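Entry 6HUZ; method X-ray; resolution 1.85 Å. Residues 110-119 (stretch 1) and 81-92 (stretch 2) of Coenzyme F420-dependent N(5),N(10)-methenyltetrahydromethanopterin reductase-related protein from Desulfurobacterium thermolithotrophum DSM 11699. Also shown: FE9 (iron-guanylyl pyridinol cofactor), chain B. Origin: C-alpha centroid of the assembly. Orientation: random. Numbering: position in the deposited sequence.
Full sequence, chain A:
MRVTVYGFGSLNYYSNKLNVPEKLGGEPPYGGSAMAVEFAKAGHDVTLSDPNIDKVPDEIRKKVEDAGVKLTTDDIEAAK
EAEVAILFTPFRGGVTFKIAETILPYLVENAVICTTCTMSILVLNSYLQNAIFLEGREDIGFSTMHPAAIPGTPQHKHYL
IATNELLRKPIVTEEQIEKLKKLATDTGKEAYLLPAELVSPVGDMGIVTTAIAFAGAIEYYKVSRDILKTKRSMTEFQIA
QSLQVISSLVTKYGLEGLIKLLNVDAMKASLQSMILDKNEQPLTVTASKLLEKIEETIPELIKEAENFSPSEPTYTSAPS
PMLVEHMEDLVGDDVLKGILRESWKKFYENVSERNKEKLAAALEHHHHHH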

# COMPACT_ATOMS: atom_id res chain seq x y z
N ASN A 110 -17.84 -34.23 4.17
CA ASN A 110 -17.26 -33.19 5.03
C ASN A 110 -15.75 -33.02 4.85
O ASN A 110 -15.10 -32.46 5.72
CB ASN A 110 -17.62 -33.42 6.50
CG ASN A 110 -19.11 -33.56 6.73
OD1 ASN A 110 -19.91 -32.72 6.30
ND2 ASN A 110 -19.51 -34.62 7.40
N ALA A 111 -15.18 -33.47 3.72
CA ALA A 111 -13.75 -33.29 3.47
C ALA A 111 -13.46 -31.79 3.30
O ALA A 111 -14.37 -31.03 2.98
CB ALA A 111 -13.34 -34.01 2.20
N VAL A 112 -12.19 -31.36 3.48
CA VAL A 112 -11.81 -29.94 3.29
C VAL A 112 -10.69 -29.92 2.23
O VAL A 112 -9.77 -30.73 2.29
CB VAL A 112 -11.42 -29.20 4.61
CG1 VAL A 112 -10.37 -29.96 5.40
CG2 VAL A 112 -10.98 -27.73 4.36
N ILE A 113 -10.80 -29.01 1.24
CA ILE A 113 -9.81 -28.84 0.18
C ILE A 113 -8.96 -27.63 0.61
O ILE A 113 -9.53 -26.60 0.95
CB ILE A 113 -10.52 -28.58 -1.19
CG1 ILE A 113 -11.12 -29.88 -1.73
CG2 ILE A 113 -9.55 -27.94 -2.19
CD1 ILE A 113 -12.08 -29.69 -2.91
N CYS A 114 -7.62 -27.76 0.61
CA CYS A 114 -6.72 -26.69 1.02
C CYS A 114 -5.81 -26.28 -0.08
O CYS A 114 -5.22 -27.15 -0.72
CB CYS A 114 -5.88 -27.11 2.23
SG CYS A 114 -6.85 -27.57 3.68
N THR A 115 -5.63 -24.95 -0.28
CA THR A 115 -4.68 -24.52 -1.29
C THR A 115 -3.42 -24.16 -0.54
O THR A 115 -3.42 -24.10 0.70
CB THR A 115 -5.22 -23.38 -2.14
OG1 THR A 115 -5.63 -22.29 -1.30
CG2 THR A 115 -6.36 -23.86 -3.06
N THR A 116 -2.33 -23.95 -1.28
CA THR A 116 -1.04 -23.55 -0.71
C THR A 116 -0.71 -22.15 -1.35
O THR A 116 -1.62 -21.47 -1.80
CB THR A 116 0.00 -24.65 -0.94
OG1 THR A 116 0.20 -24.82 -2.34
CG2 THR A 116 -0.40 -25.96 -0.28
N CYS A 117 0.55 -21.75 -1.43
CA CYS A 117 0.93 -20.45 -1.99
C CYS A 117 0.57 -20.26 -3.46
O CYS A 117 0.58 -19.12 -3.90
CB CYS A 117 2.43 -20.20 -1.79
SG CYS A 117 3.47 -21.02 -3.04
N THR A 118 0.32 -21.32 -4.23
CA THR A 118 0.03 -21.17 -5.66
C THR A 118 -1.42 -20.87 -6.06
O THR A 118 -1.68 -20.75 -7.26
CB THR A 118 0.47 -22.47 -6.38
OG1 THR A 118 -0.21 -23.57 -5.77
CG2 THR A 118 1.99 -22.67 -6.31
N MET A 119 -2.35 -20.78 -5.12
CA MET A 119 -3.74 -20.52 -5.50
C MET A 119 -4.50 -19.92 -4.36
O MET A 119 -4.47 -20.49 -3.28
CB MET A 119 -4.41 -21.85 -5.92
CG MET A 119 -5.90 -21.73 -6.23
SD MET A 119 -6.25 -20.39 -7.40
CE MET A 119 -5.73 -21.17 -8.91
O2 FE9 B . 7.45 -22.37 -4.36
FE FE9 B . 5.36 -22.19 -1.92
C1F FE9 B . 6.56 -23.33 -1.15
O1F FE9 B . 7.30 -24.04 -0.67
C2F FE9 B . 5.19 -21.34 -0.30
O2F FE9 B . 5.07 -20.84 0.71
C8 FE9 B . 3.83 -23.28 -1.61
O18 FE9 B . 3.24 -23.30 -0.54
C7 FE9 B . 3.33 -24.15 -2.75
C6 FE9 B . 4.40 -24.08 -3.81
N1 FE9 B . 5.47 -23.20 -3.59
C5 FE9 B . 4.31 -24.93 -5.01
C5M FE9 B . 3.12 -25.82 -5.21
C4 FE9 B . 5.39 -24.83 -6.01
C3 FE9 B . 6.52 -23.89 -5.77
C3M FE9 B . 7.66 -23.76 -6.74
C2 FE9 B . 6.52 -23.08 -4.50
O3P FE9 B . 5.24 -25.57 -7.15
P1 FE9 B . 6.02 -26.95 -7.43
O1P FE9 B . 7.19 -27.03 -6.56
O2P FE9 B . 6.57 -26.88 -8.95
O5' FE9 B . 4.97 -28.12 -7.15
C5' FE9 B . 3.88 -28.38 -8.02
C4' FE9 B . 3.74 -29.90 -8.08
O4' FE9 B . 2.56 -30.24 -8.79
C1' FE9 B . 2.81 -31.45 -9.50
C2' FE9 B . 4.23 -31.27 -10.00
O2' FE9 B . 4.87 -32.50 -10.37
C3' FE9 B . 4.90 -30.57 -8.83
O3' FE9 B . 5.56 -31.47 -7.95
N9A FE9 B . 1.77 -31.65 -10.52
C4A FE9 B . 0.67 -32.32 -10.26
N3A FE9 B . 0.25 -33.00 -9.17
C2A FE9 B . -0.93 -33.66 -9.23
N2A FE9 B . -1.34 -34.30 -8.11
N1A FE9 B . -1.71 -33.69 -10.33
C6A FE9 B . -1.36 -33.10 -11.48
O6A FE9 B . -2.10 -33.13 -12.48
C5A FE9 B . -0.11 -32.34 -11.50
N7A FE9 B . 0.57 -31.61 -12.40
C8A FE9 B . 1.71 -31.20 -11.79
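Stretch 2, residues 81-92: EAEVAILFTPFR

Residues 81-92 lie alongside residues 110-119 as a parallel neighbour: strand 84-87 runs in the same direction as strand 112-115, the axes 4.7 Å apart at closest approach and crossing at -19°, and the two stretches together bury 731 Å². Backbone angles of stretch 2 are extended from Val 84 (phi/psi -132/128) to Leu 87 (-94/91); the chain then bends at Phe 88 (-95/58), extends again through Thr 89 and Pro 90, and turns at Phe 91 (-68/-36). Val 84 pairs with Val 112 (CA to CA 5.1 Å), Ala 85 with Ile 113 (CA to CA 4.9 Å) and Ile 86 with Cys 114 (CA to CA 4.7 Å). The ladder alternates as parallel strands require: Val 112 N donates to Glu 83 O (3.1 Å), Ala 85 N to Val 112 O (3.1 Å), Cys 114 N to Ala 85 O (2.8 Å) and Leu 87 N to Cys 114 O (2.8 Å). Side chains of Val 84 and Ile 86 share a sheet face with Val 112 and Cys 114; Val 84 CG2 lies 3.9 Å from Val 112 CG1, and Ile 86 CG1 4.2 Å from Cys 114 CB.

Leu 87, the most covered residue of stretch 2, points to the other face, with Ala 85, Ile 113 and Thr 115. Its chi1 m, chi2 t rotamer sets CD1 3.9 Å from Ile 113 CG2 and 4.2 Å from Thr 115 CG2. Its carbonyl takes over where the ladder ends: Thr 116 OG1 donates to Leu 87 O (2.9 Å), and water 2 joins Leu 87 O (2.8 Å) to Thr 116 N (2.9 Å) and Thr 118 OG1 (2.9 Å).

Thr 118, within the type I turn from Thr 116 to Met 119, has the largest covered area of either stretch. Its CA-to-CB bond points toward stretch 2, and its hydroxyl OG1 donates to Thr 89 O (2.8 Å), tying the turn to the loop beyond the strand. The methyl CG2 meets Phe 91, whose side chain starts sideways but ends nearer stretch 1: CG2 stands 3.4 Å from the centroid of the Phe 91 ring, nearly on its normal, a CH-pi contact over the face. Cys 117 SG approaches the same ring obliquely, 3.8 Å from Phe 91 CZ, while binding FE of FE9 at 2.5 Å. Both stretches thus border the cofactor, with Thr 89 O 3.1 Å from FE9 C5M and Thr 118 CG2 3.5 Å from FE9 C5.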

# COMPACT_ATOMS: atom_id res chain seq x y z
N GLU A 81 -10.45 -41.69 0.08
CA GLU A 81 -10.65 -41.70 1.55
C GLU A 81 -10.11 -40.40 2.21
O GLU A 81 -10.02 -40.32 3.43
CB GLU A 81 -10.00 -42.91 2.23
CG GLU A 81 -10.03 -44.20 1.43
CD GLU A 81 -9.09 -45.23 2.02
OE1 GLU A 81 -9.59 -46.12 2.75
OE2 GLU A 81 -7.87 -45.15 1.76
N ALA A 82 -9.76 -39.41 1.40
CA ALA A 82 -9.19 -38.17 1.88
C ALA A 82 -10.12 -37.26 2.70
O ALA A 82 -11.14 -36.79 2.18
CB ALA A 82 -8.61 -37.41 0.70
N GLU A 83 -9.77 -36.99 3.97
CA GLU A 83 -10.53 -36.08 4.84
C GLU A 83 -9.99 -34.67 4.60
O GLU A 83 -10.70 -33.68 4.80
CB GLU A 83 -10.31 -36.39 6.31
CG GLU A 83 -10.98 -37.64 6.82
CD GLU A 83 -10.49 -37.87 8.23
OE1 GLU A 83 -9.75 -38.85 8.45
OE2 GLU A 83 -10.83 -37.04 9.10
N VAL A 84 -8.71 -34.59 4.24
CA VAL A 84 -8.02 -33.33 3.94
C VAL A 84 -7.29 -33.55 2.60
O VAL A 84 -6.55 -34.52 2.46
CB VAL A 84 -7.01 -32.91 5.03
CG1 VAL A 84 -6.21 -31.69 4.57
CG2 VAL A 84 -7.70 -32.62 6.36
N ALA A 85 -7.49 -32.65 1.64
CA ALA A 85 -6.83 -32.70 0.34
C ALA A 85 -6.03 -31.40 0.25
O ALA A 85 -6.62 -30.32 0.28
CB ALA A 85 -7.86 -32.79 -0.78
N ILE A 86 -4.70 -31.50 0.22
CA ILE A 86 -3.83 -30.33 0.16
C ILE A 86 -3.27 -30.17 -1.24
O ILE A 86 -2.62 -31.08 -1.75
CB ILE A 86 -2.70 -30.37 1.21
CG1 ILE A 86 -3.30 -30.41 2.63
CG2 ILE A 86 -1.82 -29.10 1.03
CD1 ILE A 86 -2.36 -30.86 3.70
N LEU A 87 -3.51 -29.00 -1.86
CA LEU A 87 -3.05 -28.75 -3.22
C LEU A 87 -1.70 -28.06 -3.30
O LEU A 87 -1.65 -26.82 -3.33
CB LEU A 87 -4.12 -27.97 -3.99
CG LEU A 87 -5.49 -28.66 -4.07
CD1 LEU A 87 -6.52 -27.76 -4.70
CD2 LEU A 87 -5.42 -29.98 -4.86
N PHE A 88 -0.60 -28.85 -3.36
CA PHE A 88 0.78 -28.33 -3.50
C PHE A 88 0.96 -28.43 -5.04
O PHE A 88 1.84 -29.14 -5.52
CB PHE A 88 1.78 -29.24 -2.74
CG PHE A 88 3.08 -28.54 -2.44
CD1 PHE A 88 4.13 -28.55 -3.36
CD2 PHE A 88 3.24 -27.82 -1.26
CE1 PHE A 88 5.30 -27.83 -3.11
CE2 PHE A 88 4.42 -27.11 -1.01
CZ PHE A 88 5.43 -27.10 -1.95
N THR A 89 0.08 -27.76 -5.79
CA THR A 89 0.02 -27.86 -7.25
C THR A 89 0.65 -26.66 -7.99
O THR A 89 0.89 -25.62 -7.40
CB THR A 89 -1.45 -28.11 -7.59
OG1 THR A 89 -2.25 -27.15 -6.93
CG2 THR A 89 -1.91 -29.49 -7.10
N PRO A 90 0.93 -26.80 -9.29
CA PRO A 90 1.61 -25.71 -10.01
C PRO A 90 1.03 -24.29 -10.01
O PRO A 90 -0.17 -24.06 -9.93
CB PRO A 90 1.66 -26.21 -11.46
CG PRO A 90 1.60 -27.68 -11.36
CD PRO A 90 0.73 -27.98 -10.15
N PHE A 91 1.93 -23.32 -10.16
CA PHE A 91 1.54 -21.91 -10.30
C PHE A 91 0.83 -21.84 -11.67
O PHE A 91 -0.14 -21.09 -11.85
CB PHE A 91 2.77 -20.99 -10.35
CG PHE A 91 3.27 -20.54 -9.00
CD1 PHE A 91 2.55 -19.63 -8.25
CD2 PHE A 91 4.46 -21.03 -8.49
CE1 PHE A 91 3.04 -19.17 -7.02
CE2 PHE A 91 4.94 -20.59 -7.25
CZ PHE A 91 4.21 -19.68 -6.52
N ARG A 92 1.35 -22.66 -12.63
CA ARG A 92 0.88 -22.85 -14.01
C ARG A 92 -0.63 -22.78 -14.12
O ARG A 92 -1.33 -23.36 -13.30
CB ARG A 92 1.27 -24.25 -14.51
CG ARG A 92 1.88 -24.28 -15.90
CD ARG A 92 1.83 -25.69 -16.45
NE ARG A 92 2.66 -26.61 -15.66
CZ ARG A 92 2.36 -27.89 -15.42
NH1 ARG A 92 3.18 -28.64 -14.69
NH2 ARG A 92 1.24 -28.43 -15.89
O HOH W 1 -12.37 -33.02 7.06
O HOH W 2 -2.54 -24.31 -4.14
O HOH W 3 -2.25 -22.76 -8.93
O HOH W 4 -1.71 -19.45 -9.69
O HOH W 5 6.54 -20.50 -2.81